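Local coordinates for queuine lyase ([Clostridium] spiroforme DSM 1552, PDB 6P78), which acts as a radical S-adenosylmethionine C-N lyase on queuine, using a [4Fe-4S] cluster, in bacterial queuine salvage, at residues A[68-73]-A[94-99]; A[90-95]-A[128-133]; A[142-147]-A[166-171]; A[230-233]-A[237-240]. All blocks are in the same frame, centred on the assembly; numbering follows the deposited sequence.

Overall arrangement
From the N terminus, contact 1 comes first: it closes the excursion through strand 83-87 by tying helix 63-74 to the start of helix 97-109. Contact 2 begins on the same loop, sharing Glu94 and Leu95, and runs on past strand 114-118 to helix 127-134. Next, contact 3 folds the loop after strand 137-141 against helix 165-169; it touches contact 2 where Arg131 NH2 lies 2.9 Å from Asp171 O, and both contacts meet S-adenosylmethionine. Contact 4, a short local closure, sets helix 230-233 on strand 238-241, about 32 Å from contact 1 between centres. Contacts 1 and 2 overlap along the chain; contacts 3 and 4 follow in series, and none nests inside another.

Contact 1: residues A[68-73]-A[94-99]; sequences KINDEV and ELPDET
Asn70, on helix 63-74, reaches the start of helix 97-109 with its side-chain amide, and Thr99 receives it. The polar part of the contact is one hydrogen bond: Asn70 ND2 donates to Thr99 OG1 over 3.2 Å, nearly straight at 170°. The hydroxyl oxygen lies only 2° out of the amide plane, so the N-H is used squarely, although the two side chains as a whole cross at about a right angle. In Thr99 the hydroxyl stands anti to the carbonyl carbon (chi1 -60°), which turns OG1 toward the amide. At the other end of the same amide, Asn70 OD1 accepts a hydrogen bond from the backbone N of Lys41.

Carbon atoms pack against the same side chain. Thr99 CG2 comes within 4.0 Å of Asn70 CB and 3.7 Å of Asn70 ND2. Pro96, at the N-cap position of helix 97-109, brings its ring carbon CD to 3.8 Å from Asn70 ND2, and Leu95 adds CD2 at 4.1 Å from the same nitrogen.

With a backbone N-H fixed on OD1 and a hydroxyl on ND2, the amide is held against a flip, and a buried polar group is matched at both ends. This particular link between the two helices is made by neutral groups, with the Asp71-Arg102 salt bridge as a charged one beside it.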
# COMPACT_ATOMS: atom_id res chain seq x y z
N LYS A 68 3.98 19.59 9.85
CA LYS A 68 4.56 19.64 11.20
C LYS A 68 4.55 18.26 11.84
O LYS A 68 5.55 17.83 12.44
CB LYS A 68 3.77 20.64 12.04
CG LYS A 68 4.53 21.24 13.20
CD LYS A 68 3.58 21.99 14.14
CE LYS A 68 4.11 22.01 15.57
NZ LYS A 68 3.70 20.81 16.35
N ILE A 69 3.41 17.56 11.74
CA ILE A 69 3.29 16.18 12.22
C ILE A 69 4.28 15.27 11.49
O ILE A 69 4.99 14.46 12.10
CB ILE A 69 1.84 15.67 12.02
CG1 ILE A 69 0.87 16.38 12.97
CG2 ILE A 69 1.75 14.15 12.19
CD1 ILE A 69 0.87 15.84 14.38
N ASN A 70 4.33 15.38 10.16
CA ASN A 70 5.20 14.51 9.38
C ASN A 70 6.67 14.75 9.71
O ASN A 70 7.47 13.80 9.71
CB ASN A 70 4.96 14.73 7.90
CG ASN A 70 3.63 14.20 7.46
OD1 ASN A 70 2.99 13.44 8.19
ND2 ASN A 70 3.19 14.60 6.27
N ASP A 71 7.04 16.00 9.98
CA ASP A 71 8.46 16.27 10.19
C ASP A 71 8.99 15.56 11.42
O ASP A 71 10.15 15.14 11.43
CB ASP A 71 8.72 17.77 10.31
CG ASP A 71 10.03 18.17 9.65
OD1 ASP A 71 10.19 17.89 8.45
OD2 ASP A 71 10.89 18.76 10.34
N GLU A 72 8.16 15.40 12.46
CA GLU A 72 8.60 14.69 13.65
C GLU A 72 8.79 13.20 13.39
O GLU A 72 9.62 12.56 14.04
CB GLU A 72 7.63 14.91 14.81
CG GLU A 72 7.41 16.37 15.13
CD GLU A 72 8.69 17.04 15.64
OE1 GLU A 72 9.04 18.12 15.11
OE2 GLU A 72 9.34 16.49 16.55
N VAL A 73 8.02 12.64 12.45
CA VAL A 73 8.22 11.25 12.08
C VAL A 73 9.48 11.09 11.26
O VAL A 73 10.29 10.18 11.49
CB VAL A 73 6.99 10.73 11.31
CG1 VAL A 73 7.20 9.26 10.95
CG2 VAL A 73 5.73 10.95 12.13
N GLU A 94 -0.32 13.08 -2.42
CA GLU A 94 -1.15 13.92 -1.57
C GLU A 94 -0.39 14.41 -0.34
O GLU A 94 -0.93 15.18 0.44
CB GLU A 94 -2.41 13.16 -1.14
CG GLU A 94 -3.38 13.01 -2.32
CD GLU A 94 -4.05 11.65 -2.41
OE1 GLU A 94 -3.93 10.85 -1.47
OE2 GLU A 94 -4.70 11.38 -3.44
N LEU A 95 0.85 13.98 -0.18
CA LEU A 95 1.67 14.51 0.91
C LEU A 95 1.96 15.99 0.68
O LEU A 95 1.97 16.46 -0.45
CB LEU A 95 2.98 13.75 1.02
CG LEU A 95 2.84 12.31 1.50
CD1 LEU A 95 4.14 11.57 1.27
CD2 LEU A 95 2.43 12.29 2.96
N PRO A 96 2.17 16.75 1.76
CA PRO A 96 2.59 18.14 1.60
C PRO A 96 3.82 18.21 0.71
O PRO A 96 4.66 17.30 0.69
CB PRO A 96 2.92 18.59 3.04
CG PRO A 96 2.13 17.66 3.92
CD PRO A 96 1.97 16.36 3.17
N ASP A 97 3.93 19.30 -0.05
CA ASP A 97 5.11 19.45 -0.90
C ASP A 97 6.38 19.46 -0.06
O ASP A 97 7.39 18.90 -0.48
CB ASP A 97 5.00 20.72 -1.74
CG ASP A 97 3.98 20.59 -2.87
OD1 ASP A 97 4.30 19.96 -3.91
OD2 ASP A 97 2.86 21.12 -2.72
N GLU A 98 6.32 20.04 1.14
CA GLU A 98 7.50 20.09 2.01
C GLU A 98 7.84 18.71 2.55
O GLU A 98 9.02 18.41 2.76
CB GLU A 98 7.27 21.08 3.16
CG GLU A 98 6.97 22.52 2.74
CD GLU A 98 5.55 22.71 2.19
OE1 GLU A 98 5.37 23.62 1.35
OE2 GLU A 98 4.63 21.95 2.58
N THR A 99 6.84 17.86 2.78
CA THR A 99 7.13 16.50 3.21
C THR A 99 7.81 15.73 2.09
O THR A 99 8.81 15.04 2.33
CB THR A 99 5.84 15.78 3.64
OG1 THR A 99 5.24 16.48 4.75
CG2 THR A 99 6.15 14.34 4.06

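Contact 2: residues A[90-95]-A[128-133]; sequences GSFFEL and KALREK. With SAM (S-adenosylmethionine), chain D.
Leu130 drives one methyl, CD2, toward two successive aromatic rings, those of Phe92 and Phe93. The methyl stands 4.0 Å from Phe92 CD2 and 3.9 Å from Phe93 CZ, nearly equidistant, while Leu130 CD1 adds a looser contact, 4.3 Å from Phe92 CE2. Against Phe93 the leucine arrives head-on, the two side chains coming from opposite directions; against Phe92 it crosses at a slant. In both cases the CD2 methyl approaches the ring obliquely.

The phenylalanines reach a common partner from neighbouring positions of the 3-10 turn 92-94 because their first torsions differ. Phe92 has its ring anti to the backbone N (chi1 -173°), whereas the ring of Phe93 stands beside its backbone N (chi1 -58°).

The turn itself is closed from within. Ser91 N donates to Glu94 OE1 over 2.8 Å, almost straight, meeting the carboxylate from above its plane, and Glu94 N returns a bond to Ser91 O. Glu94 OE2 is taken up by Tyr123 OH and Ile46 N. Just before the turn, Gly90 touches the iron-sulfur cluster and places its O 3.3 Å from the amino nitrogen N of S-adenosylmethionine.

The hydrophobic cluster thus lies behind the cofactor-lining loop: Phe92 also packs on Val86 of strand 83-87, Ile100 and Ile103 of helix 97-109 and Ile117 of strand 114-118, Phe93 stacks with Tyr123, and Leu130 brings helix 127-134 onto the same Ile117.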
# COMPACT_ATOMS: atom_id res chain seq x y z
N GLY A 90 -3.48 7.16 1.57
CA GLY A 90 -3.91 7.74 0.32
C GLY A 90 -2.82 7.45 -0.68
O GLY A 90 -2.29 6.34 -0.70
N SER A 91 -2.46 8.43 -1.49
CA SER A 91 -1.36 8.25 -2.43
C SER A 91 -0.25 9.21 -2.07
O SER A 91 -0.51 10.29 -1.53
CB SER A 91 -1.80 8.50 -3.86
OG SER A 91 -2.90 7.67 -4.19
N PHE A 92 0.97 8.81 -2.42
CA PHE A 92 2.16 9.60 -2.10
C PHE A 92 2.02 11.06 -2.52
O PHE A 92 2.50 11.96 -1.82
CB PHE A 92 3.36 8.95 -2.79
CG PHE A 92 4.70 9.56 -2.42
CD1 PHE A 92 5.36 9.14 -1.28
CD2 PHE A 92 5.29 10.49 -3.25
CE1 PHE A 92 6.59 9.69 -0.93
CE2 PHE A 92 6.53 11.04 -2.92
CZ PHE A 92 7.18 10.63 -1.77
N PHE A 93 1.38 11.31 -3.66
CA PHE A 93 1.28 12.65 -4.23
C PHE A 93 0.44 13.59 -3.38
O PHE A 93 0.52 14.80 -3.58
CB PHE A 93 0.72 12.56 -5.66
CG PHE A 93 1.56 11.70 -6.56
CD1 PHE A 93 2.71 12.20 -7.14
CD2 PHE A 93 1.22 10.37 -6.79
CE1 PHE A 93 3.52 11.41 -7.95
CE2 PHE A 93 2.03 9.56 -7.58
CZ PHE A 93 3.17 10.07 -8.17
N GLU A 94 -0.32 13.08 -2.42
CA GLU A 94 -1.15 13.92 -1.57
C GLU A 94 -0.39 14.41 -0.34
O GLU A 94 -0.93 15.18 0.44
CB GLU A 94 -2.41 13.16 -1.14
CG GLU A 94 -3.38 13.01 -2.32
CD GLU A 94 -4.05 11.65 -2.41
OE1 GLU A 94 -3.93 10.85 -1.47
OE2 GLU A 94 -4.70 11.38 -3.44
N LEU A 95 0.85 13.98 -0.18
CA LEU A 95 1.67 14.51 0.91
C LEU A 95 1.96 15.99 0.68
O LEU A 95 1.97 16.46 -0.45
CB LEU A 95 2.98 13.75 1.02
CG LEU A 95 2.84 12.31 1.50
CD1 LEU A 95 4.14 11.57 1.27
CD2 LEU A 95 2.43 12.29 2.96
N LYS A 128 6.08 8.22 -13.78
CA LYS A 128 7.33 8.34 -14.52
C LYS A 128 8.14 9.55 -14.06
O LYS A 128 9.36 9.46 -13.86
CB LYS A 128 7.06 8.41 -16.02
CG LYS A 128 8.29 8.70 -16.86
CD LYS A 128 8.11 8.34 -18.35
CE LYS A 128 6.65 8.25 -18.78
NZ LYS A 128 6.01 9.60 -18.92
N ALA A 129 7.48 10.70 -13.91
CA ALA A 129 8.20 11.90 -13.49
C ALA A 129 8.73 11.76 -12.07
O ALA A 129 9.79 12.31 -11.75
CB ALA A 129 7.30 13.13 -13.60
N LEU A 130 7.99 11.06 -11.20
CA LEU A 130 8.48 10.80 -9.85
C LEU A 130 9.72 9.93 -9.88
O LEU A 130 10.71 10.23 -9.20
CB LEU A 130 7.39 10.14 -9.00
CG LEU A 130 7.76 10.07 -7.52
CD1 LEU A 130 7.91 11.48 -6.96
CD2 LEU A 130 6.71 9.33 -6.76
N ARG A 131 9.71 8.87 -10.70
CA ARG A 131 10.89 8.02 -10.83
C ARG A 131 12.09 8.84 -11.28
O ARG A 131 13.19 8.69 -10.74
CB ARG A 131 10.63 6.89 -11.81
CG ARG A 131 9.64 5.82 -11.34
CD ARG A 131 9.53 4.67 -12.35
NE ARG A 131 8.42 3.75 -12.06
CZ ARG A 131 8.45 2.80 -11.12
NH1 ARG A 131 9.54 2.63 -10.36
NH2 ARG A 131 7.38 2.00 -10.94
N GLU A 132 11.89 9.71 -12.27
CA GLU A 132 13.01 10.48 -12.80
C GLU A 132 13.52 11.49 -11.79
O GLU A 132 14.71 11.81 -11.79
CB GLU A 132 12.60 11.19 -14.09
CG GLU A 132 12.22 10.20 -15.18
CD GLU A 132 12.05 10.85 -16.54
OE1 GLU A 132 11.27 10.30 -17.36
OE2 GLU A 132 12.70 11.89 -16.79
N LYS A 133 12.65 12.01 -10.93
CA LYS A 133 13.11 12.97 -9.93
C LYS A 133 13.93 12.26 -8.85
O LYS A 133 15.02 12.71 -8.50
CB LYS A 133 11.93 13.70 -9.30
CG LYS A 133 12.38 14.80 -8.34
CD LYS A 133 11.25 15.24 -7.41
CE LYS A 133 11.78 16.25 -6.39
NZ LYS A 133 10.74 16.65 -5.39
N SAM D . -4.77 4.75 -2.16
CA SAM D . -4.00 3.73 -2.85
C SAM D . -4.94 2.75 -3.53
O SAM D . -4.62 2.22 -4.60
OXT SAM D . -6.06 2.50 -3.06
CB SAM D . -3.07 3.03 -1.86
CG SAM D . -3.61 1.82 -1.10
SD SAM D . -4.54 2.17 0.43
CE SAM D . -3.65 3.61 1.09
C5' SAM D . -4.01 0.89 1.62
C4' SAM D . -4.43 -0.59 1.45
O4' SAM D . -4.83 -1.16 2.69
C3' SAM D . -5.60 -0.87 0.51
O3' SAM D . -5.20 -0.93 -0.85
C2' SAM D . -6.11 -2.21 1.01
O2' SAM D . -5.42 -3.28 0.33
C1' SAM D . -5.73 -2.23 2.49
N9 SAM D . -6.92 -2.13 3.38
C8 SAM D . -7.80 -1.08 3.53
N7 SAM D . -8.74 -1.41 4.44
C5 SAM D . -8.47 -2.67 4.89
C6 SAM D . -9.10 -3.51 5.80
N6 SAM D . -10.19 -3.13 6.45
N1 SAM D . -8.58 -4.76 6.03
C2 SAM D . -7.46 -5.19 5.35
N3 SAM D . -6.84 -4.37 4.46
C4 SAM D . -7.33 -3.12 4.23

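Contact 3: residues A[142-147]-A[166-171]; sequences TGIETF and EEILED. With SAM (S-adenosylmethionine), chain D.
Ile168 packs against Ile144 and Phe147 on the loop that follows strand 137-141, a cofactor-binding loop of the radical SAM core that opens with an inverse gamma turn centred on Gly143. With CG1 anti to the carbonyl carbon and chi2 extended (161°), Ile168 sends its CD1 methyl to the edge of the Phe147 ring, in the ring plane, 3.9 Å from CE1. The same methyl lies 4.3 Å from Ile144 CD1. One face of the Phe147 ring is covered by Ile144 CG2, toward the rim, so the two isoleucines touch the ring on different sides.

On its other side the loop holds S-adenosylmethionine. Gly143 N donates to the carboxylate atom O of the cofactor over 2.7 Å. Glu145 has a positive phi (68°), and its side chain bends at chi2 (-53°), which carries the carboxylate to the ribose. Lys158 forms a salt bridge with Glu145 OE1 and would balance its charge. Ile144 thus turns its side chain to the helix, while Gly143 N and the Glu145 carboxylate bind the ligand. The ribose grip is two-pronged: cofactor O3' donates to Glu145 OE1 at 2.5 Å, and O2' donates to Glu145 OE2 at 2.6 Å.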
# COMPACT_ATOMS: atom_id res chain seq x y z
N THR A 142 0.11 -0.39 -5.33
CA THR A 142 -1.19 0.16 -5.67
C THR A 142 -2.28 -0.80 -5.22
O THR A 142 -2.10 -2.02 -5.25
CB THR A 142 -1.28 0.47 -7.18
OG1 THR A 142 -2.40 1.32 -7.44
CG2 THR A 142 -1.40 -0.82 -8.04
N GLY A 143 -3.42 -0.24 -4.79
CA GLY A 143 -4.48 -1.02 -4.16
C GLY A 143 -5.44 -1.64 -5.17
O GLY A 143 -6.60 -1.22 -5.26
N ILE A 144 -4.95 -2.62 -5.93
CA ILE A 144 -5.82 -3.34 -6.88
C ILE A 144 -6.96 -4.02 -6.14
O ILE A 144 -8.11 -4.04 -6.61
CB ILE A 144 -4.98 -4.37 -7.68
CG1 ILE A 144 -3.86 -3.71 -8.51
CG2 ILE A 144 -5.90 -5.18 -8.64
CD1 ILE A 144 -4.32 -2.65 -9.52
N GLU A 145 -6.66 -4.58 -4.96
CA GLU A 145 -7.54 -5.37 -4.09
C GLU A 145 -7.91 -6.73 -4.68
O GLU A 145 -7.77 -7.76 -4.01
CB GLU A 145 -8.82 -4.61 -3.72
CG GLU A 145 -8.63 -3.10 -3.40
CD GLU A 145 -7.56 -2.77 -2.35
OE1 GLU A 145 -7.31 -1.56 -2.11
OE2 GLU A 145 -6.95 -3.69 -1.74
N THR A 146 -8.44 -6.76 -5.91
CA THR A 146 -8.72 -8.02 -6.60
C THR A 146 -8.66 -7.75 -8.10
O THR A 146 -9.03 -6.67 -8.56
CB THR A 146 -10.11 -8.59 -6.25
OG1 THR A 146 -10.35 -9.75 -7.08
CG2 THR A 146 -11.16 -7.57 -6.54
N PHE A 147 -8.17 -8.73 -8.84
CA PHE A 147 -8.12 -8.55 -10.28
C PHE A 147 -9.49 -8.78 -10.92
O PHE A 147 -9.63 -8.58 -12.13
CB PHE A 147 -7.08 -9.48 -10.89
CG PHE A 147 -5.68 -9.10 -10.52
CD1 PHE A 147 -5.07 -8.02 -11.15
CD2 PHE A 147 -5.02 -9.75 -9.50
CE1 PHE A 147 -3.79 -7.62 -10.80
CE2 PHE A 147 -3.72 -9.34 -9.14
CZ PHE A 147 -3.13 -8.30 -9.80
N GLU A 166 -0.56 -6.41 -18.17
CA GLU A 166 0.67 -5.72 -18.55
C GLU A 166 0.52 -4.21 -18.48
O GLU A 166 1.52 -3.51 -18.24
CB GLU A 166 1.10 -6.16 -19.94
CG GLU A 166 1.64 -7.60 -19.99
CD GLU A 166 0.57 -8.66 -20.24
OE1 GLU A 166 -0.64 -8.34 -20.19
OE2 GLU A 166 0.94 -9.83 -20.51
N GLU A 167 -0.71 -3.69 -18.63
CA GLU A 167 -0.92 -2.25 -18.48
C GLU A 167 -0.55 -1.76 -17.09
O GLU A 167 -0.01 -0.67 -16.94
CB GLU A 167 -2.37 -1.87 -18.81
CG GLU A 167 -2.63 -1.81 -20.29
CD GLU A 167 -4.05 -1.36 -20.64
OE1 GLU A 167 -4.86 -1.11 -19.71
OE2 GLU A 167 -4.33 -1.24 -21.86
N ILE A 168 -0.88 -2.55 -16.06
CA ILE A 168 -0.53 -2.19 -14.69
C ILE A 168 0.98 -2.07 -14.55
O ILE A 168 1.50 -1.14 -13.93
CB ILE A 168 -1.07 -3.24 -13.70
CG1 ILE A 168 -2.58 -3.31 -13.76
CG2 ILE A 168 -0.61 -2.92 -12.27
CD1 ILE A 168 -3.10 -4.60 -13.18
N LEU A 169 1.70 -3.05 -15.10
CA LEU A 169 3.15 -3.14 -14.95
C LEU A 169 3.88 -2.03 -15.68
O LEU A 169 5.07 -1.83 -15.39
CB LEU A 169 3.66 -4.48 -15.45
CG LEU A 169 3.36 -5.62 -14.50
CD1 LEU A 169 3.45 -6.94 -15.25
CD2 LEU A 169 4.36 -5.56 -13.37
N GLU A 170 3.22 -1.30 -16.58
CA GLU A 170 3.89 -0.17 -17.21
C GLU A 170 4.40 0.82 -16.16
O GLU A 170 5.43 1.47 -16.37
CB GLU A 170 2.96 0.55 -18.18
CG GLU A 170 2.74 -0.23 -19.47
CD GLU A 170 1.50 0.21 -20.23
OE1 GLU A 170 0.86 1.21 -19.84
OE2 GLU A 170 1.15 -0.47 -21.22
N ASP A 171 3.71 0.94 -15.03
CA ASP A 171 4.07 1.97 -14.05
C ASP A 171 4.00 1.52 -12.61
O ASP A 171 4.57 2.20 -11.75
CB ASP A 171 3.17 3.20 -14.23
CG ASP A 171 3.45 3.96 -15.52
OD1 ASP A 171 4.51 4.63 -15.62
OD2 ASP A 171 2.59 3.87 -16.44
N SAM D . -4.77 4.75 -2.16
CA SAM D . -4.00 3.73 -2.85
C SAM D . -4.94 2.75 -3.53
O SAM D . -4.62 2.22 -4.60
OXT SAM D . -6.06 2.50 -3.06
CB SAM D . -3.07 3.03 -1.86
CG SAM D . -3.61 1.82 -1.10
SD SAM D . -4.54 2.17 0.43
CE SAM D . -3.65 3.61 1.09
C5' SAM D . -4.01 0.89 1.62
C4' SAM D . -4.43 -0.59 1.45
O4' SAM D . -4.83 -1.16 2.69
C3' SAM D . -5.60 -0.87 0.51
O3' SAM D . -5.20 -0.93 -0.85
C2' SAM D . -6.11 -2.21 1.01
O2' SAM D . -5.42 -3.28 0.33
C1' SAM D . -5.73 -2.23 2.49
N9 SAM D . -6.92 -2.13 3.38
C8 SAM D . -7.80 -1.08 3.53
N7 SAM D . -8.74 -1.41 4.44
C5 SAM D . -8.47 -2.67 4.89
C6 SAM D . -9.10 -3.51 5.80
N6 SAM D . -10.19 -3.13 6.45
N1 SAM D . -8.58 -4.76 6.03
C2 SAM D . -7.46 -5.19 5.35
N3 SAM D . -6.84 -4.37 4.46
C4 SAM D . -7.33 -3.12 4.23

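Contact 4: residues A[230-233]-A[237-240]; sequences HDLK and KYDY
A CH-pi contact, Lys233 over Tyr240, leads this mainly apolar junction between the short helix 230-233 and strand 238-241, which runs parallel to strand 203-207. Lys233 CG sits above the centre of the Tyr240 ring, 3.6 Å from the centroid and just 5° off the ring normal. Beyond CG the lysine chain is extended and continues obliquely across the ring, bringing CE to 3.9 Å from Tyr240 OH. Its ammonium group is held past the ring: NZ donates to His230 ND1 over 3.2 Å, close to the imidazole plane, and makes a salt bridge with Asp226.

Leu232 packs beside this CH-pi contact. Its CD1 meets Tyr238 CD2 at 4.2 Å, and its CB lies 4.4 Å from Tyr240 CD2. The Tyr238 ring has Lys237 CB over the centre of one face, and its hydroxyl bonds to Phe200 O.

Leu232 and Tyr240 also rest on Ile205 of strand 203-207 and Phe225 of helix 219-228, so the junction belongs to the layer between helices and sheet. The short connection from helix 230-233 to strand 238-241 is an alpha-to-beta link of the kind from which the beta/alpha partial barrel of radical SAM enzymes is built.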
# COMPACT_ATOMS: atom_id res chain seq x y z
N HIS A 230 -0.98 -21.29 2.97
CA HIS A 230 0.01 -21.14 4.03
C HIS A 230 1.41 -20.91 3.47
O HIS A 230 2.20 -20.15 4.05
CB HIS A 230 -0.02 -22.37 4.93
CG HIS A 230 0.89 -22.25 6.12
ND1 HIS A 230 0.64 -21.38 7.16
CD2 HIS A 230 2.05 -22.88 6.43
CE1 HIS A 230 1.60 -21.49 8.07
NE2 HIS A 230 2.47 -22.39 7.65
N ASP A 231 1.74 -21.53 2.34
CA ASP A 231 3.06 -21.33 1.76
C ASP A 231 3.27 -19.90 1.29
O ASP A 231 4.41 -19.47 1.12
CB ASP A 231 3.32 -22.31 0.59
CG ASP A 231 2.25 -22.26 -0.51
OD1 ASP A 231 1.28 -21.49 -0.41
OD2 ASP A 231 2.40 -23.03 -1.50
N LEU A 232 2.19 -19.15 1.10
CA LEU A 232 2.32 -17.75 0.71
C LEU A 232 2.94 -16.92 1.82
O LEU A 232 3.67 -15.96 1.54
CB LEU A 232 0.94 -17.20 0.34
CG LEU A 232 0.84 -15.95 -0.52
CD1 LEU A 232 1.64 -16.14 -1.79
CD2 LEU A 232 -0.62 -15.72 -0.82
N LYS A 233 2.68 -17.28 3.08
CA LYS A 233 3.19 -16.49 4.19
C LYS A 233 4.70 -16.37 4.14
O LYS A 233 5.27 -15.34 4.51
CB LYS A 233 2.75 -17.11 5.52
CG LYS A 233 1.25 -17.10 5.74
CD LYS A 233 0.91 -17.77 7.06
CE LYS A 233 -0.59 -17.97 7.18
NZ LYS A 233 -0.88 -18.85 8.35
N LYS A 237 8.86 -12.94 -1.90
CA LYS A 237 8.52 -11.81 -2.77
C LYS A 237 7.37 -10.97 -2.24
O LYS A 237 7.24 -9.81 -2.65
CB LYS A 237 8.14 -12.32 -4.18
CG LYS A 237 9.28 -13.06 -4.86
CD LYS A 237 8.80 -13.77 -6.12
CE LYS A 237 8.18 -12.80 -7.09
NZ LYS A 237 8.01 -13.44 -8.44
N TYR A 238 6.53 -11.52 -1.38
CA TYR A 238 5.22 -10.95 -1.08
C TYR A 238 5.09 -10.76 0.42
O TYR A 238 5.41 -11.67 1.19
CB TYR A 238 4.09 -11.85 -1.62
CG TYR A 238 4.26 -12.18 -3.09
CD1 TYR A 238 4.28 -11.17 -4.03
CD2 TYR A 238 4.45 -13.49 -3.52
CE1 TYR A 238 4.47 -11.43 -5.36
CE2 TYR A 238 4.61 -13.78 -4.87
CZ TYR A 238 4.63 -12.75 -5.78
OH TYR A 238 4.81 -13.00 -7.11
N ASP A 239 4.66 -9.58 0.84
CA ASP A 239 4.43 -9.34 2.26
C ASP A 239 3.04 -9.84 2.62
O ASP A 239 2.08 -9.64 1.87
CB ASP A 239 4.55 -7.85 2.58
CG ASP A 239 5.97 -7.33 2.39
OD1 ASP A 239 6.92 -7.98 2.90
OD2 ASP A 239 6.14 -6.30 1.70
N TYR A 240 2.92 -10.47 3.78
CA TYR A 240 1.65 -11.07 4.16
C TYR A 240 1.23 -10.47 5.50
O TYR A 240 1.98 -10.54 6.47
CB TYR A 240 1.80 -12.59 4.25
CG TYR A 240 0.54 -13.41 4.44
CD1 TYR A 240 -0.15 -13.38 5.65
CD2 TYR A 240 0.07 -14.25 3.43
CE1 TYR A 240 -1.31 -14.14 5.83
CE2 TYR A 240 -1.07 -15.02 3.61
CZ TYR A 240 -1.75 -14.97 4.81
OH TYR A 240 -2.88 -15.74 4.98